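Local coordinates for protein Rio2 kinase (Chaetomium thermophilum, PDB 4GYI) that probably phosphorylates serine and threonine residues using ATP and magnesium, as an atypical RIO-family kinase with an ATPase-dependent role in maturation of the pre-40S ribosomal subunit, at residues G225-D230 against Q261-D266. Residues are numbered along the deposited sequence; the frame is centred on the assembly and turned at random.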
loop_
_atom_site.group_PDB
_atom_site.type_symbol
_atom_site.label_atom_id
_atom_site.label_comp_id
_atom_site.label_asym_id
_atom_site.label_seq_id
_atom_site.Cartn_x
_atom_site.Cartn_y
_atom_site.Cartn_z
ATOM N N GLY A 225 -2.158 2.275 -20.737
ATOM C CA GLY A 225 -2.623 3.524 -20.149
ATOM C C GLY A 225 -1.993 3.928 -18.820
ATOM O O GLY A 225 -2.433 4.883 -18.181
ATOM N N LEU A 226 -0.946 3.226 -18.409
ATOM C CA LEU A 226 -0.370 3.455 -17.085
ATOM C C LEU A 226 1.093 3.901 -17.068
ATOM O O LEU A 226 1.897 3.537 -17.945
ATOM C CB LEU A 226 -0.511 2.205 -16.231
ATOM C CG LEU A 226 -1.945 1.857 -15.843
ATOM C CD1 LEU A 226 -1.983 0.486 -15.222
ATOM C CD2 LEU A 226 -2.497 2.902 -14.883
ATOM N N ILE A 227 1.413 4.692 -16.044
ATOM C CA ILE A 227 2.776 5.042 -15.707
ATOM C C ILE A 227 2.940 4.744 -14.222
ATOM O O ILE A 227 2.159 5.228 -13.390
ATOM C CB ILE A 227 3.018 6.524 -15.927
ATOM C CG1 ILE A 227 2.948 6.855 -17.416
ATOM C CG2 ILE A 227 4.352 6.947 -15.334
ATOM C CD1 ILE A 227 2.881 8.325 -17.667
ATOM N N HIS A 228 3.946 3.944 -13.892
ATOM C CA HIS A 228 4.125 3.442 -12.528
ATOM C C HIS A 228 4.352 4.583 -11.543
ATOM O O HIS A 228 3.661 4.671 -10.530
ATOM C CB HIS A 228 5.271 2.429 -12.477
ATOM C CG HIS A 228 5.477 1.808 -11.129
ATOM N ND1 HIS A 228 6.139 2.455 -10.108
ATOM C CD2 HIS A 228 5.149 0.584 -10.650
ATOM C CE1 HIS A 228 6.187 1.666 -9.048
ATOM N NE2 HIS A 228 5.599 0.522 -9.350
ATOM N N GLY A 229 5.284 5.478 -11.871
ATOM C CA GLY A 229 5.494 6.693 -11.095
ATOM C C GLY A 229 6.526 6.552 -9.980
ATOM O O GLY A 229 6.952 7.544 -9.391
ATOM N N ASP A 230 6.933 5.324 -9.678
ATOM C CA ASP A 230 7.993 5.120 -8.689
ATOM C C ASP A 230 8.796 3.872 -9.086
ATOM O O ASP A 230 9.059 2.986 -8.272
ATOM C CB ASP A 230 7.377 5.003 -7.290
ATOM C CG ASP A 230 8.411 5.081 -6.188
ATOM O OD1 ASP A 230 9.527 5.572 -6.474
ATOM O OD2 ASP A 230 8.107 4.638 -5.052
ATOM N N GLN A 261 0.797 5.038 -6.310
ATOM C CA GLN A 261 1.132 6.285 -7.008
ATOM C C GLN A 261 0.974 6.246 -8.537
ATOM O O GLN A 261 1.209 7.245 -9.206
ATOM C CB GLN A 261 2.543 6.788 -6.633
ATOM C CG GLN A 261 3.700 6.004 -7.268
ATOM C CD GLN A 261 3.682 4.527 -6.869
ATOM O OE1 GLN A 261 3.546 4.188 -5.694
ATOM N NE2 GLN A 261 3.784 3.649 -7.851
ATOM N N MET A 262 0.576 5.110 -9.087
ATOM C CA MET A 262 0.375 5.008 -10.531
ATOM C C MET A 262 -0.499 6.091 -11.118
ATOM O O MET A 262 -1.478 6.508 -10.518
ATOM C CB MET A 262 -0.248 3.679 -10.893
ATOM C CG MET A 262 0.676 2.540 -10.747
ATOM S SD MET A 262 0.008 1.206 -11.719
ATOM C CE MET A 262 1.493 0.735 -12.584
ATOM N N VAL A 263 -0.132 6.554 -12.305
ATOM C CA VAL A 263 -0.914 7.579 -12.975
ATOM C C VAL A 263 -1.212 7.161 -14.402
ATOM O O VAL A 263 -0.481 6.359 -15.000
ATOM C CB VAL A 263 -0.215 8.951 -12.973
ATOM C CG1 VAL A 263 0.195 9.330 -11.572
ATOM C CG2 VAL A 263 0.995 8.939 -13.878
ATOM N N SER A 264 -2.299 7.701 -14.940
ATOM C CA SER A 264 -2.685 7.415 -16.308
ATOM C C SER A 264 -1.765 8.107 -17.297
ATOM O O SER A 264 -1.233 9.178 -17.011
ATOM C CB SER A 264 -4.119 7.877 -16.544
ATOM O OG SER A 264 -4.313 8.165 -17.902
ATOM N N MET A 265 -1.600 7.521 -18.480
ATOM C CA MET A 265 -0.828 8.180 -19.532
ATOM C C MET A 265 -1.479 9.495 -19.958
ATOM O O MET A 265 -0.870 10.292 -20.667
ATOM C CB MET A 265 -0.647 7.268 -20.753
ATOM C CG MET A 265 0.369 6.163 -20.570
ATOM S SD MET A 265 2.090 6.692 -20.738
ATOM C CE MET A 265 2.071 7.212 -22.470
ATOM N N ASP A 266 -2.719 9.712 -19.527
ATOM C CA ASP A 266 -3.442 10.949 -19.819
ATOM C C ASP A 266 -3.252 12.020 -18.746
ATOM O O ASP A 266 -3.900 13.061 -18.799
ATOM C CB ASP A 266 -4.943 10.670 -19.962
ATOM C CG ASP A 266 -5.291 10.002 -21.275
ATOM O OD1 ASP A 266 -4.642 10.315 -22.296
ATOM O OD2 ASP A 266 -6.217 9.166 -21.283
#
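H228 and Q261 meet at the polar end of this contact. Q261 NE2 lies over one face of the imidazole, 3.3 Å from H228 CE1, the amide plane tilted 34° to the ring. Q261 CG sits between backbone N and carbonyl carbon (chi1 75°), and the bend at chi2 brings CD back toward H228. There NE2 gives a nearly straight hydrogen bond to H228 O (2.9 Å), approaching from above the carbonyl plane, and a second to the carbonyl of phosphoaspartate 258; one primary amide serves two backbone acceptors. The ring's rotation is fixed at both nitrogens: ND1 accepts from D230 N at 3.0 Å in the ring plane, and NE2 is hydrogen-bonded to I257 O.

Behind this polar end, I227 and V263 form an antiparallel hydrogen-bonded pair, I227 N to V263 O being 2.7 Å. Their beta-branched side chains share one face of this two-stranded ribbon, I227 CB against V263 CG2. M265 bends at chi2, which sets SD 3.4 Å from I227 CG1, while helix 270-289 covers I227. Unbranched M262 lies with L226 on the face away from I227 and V263, SD meeting L226 CD1 at 4.1 Å beside F166 and L170. G225, whose positive phi suits glycine, ends helix 207-223 in a Schellman motif and accepts from M265 N.

The HGD sequence at 228-230 is consistent with the HxD-type catalytic loop of protein kinases. Through its ring and carbonyl bonds, H228 ties that loop to the metal-binding segment around position 258.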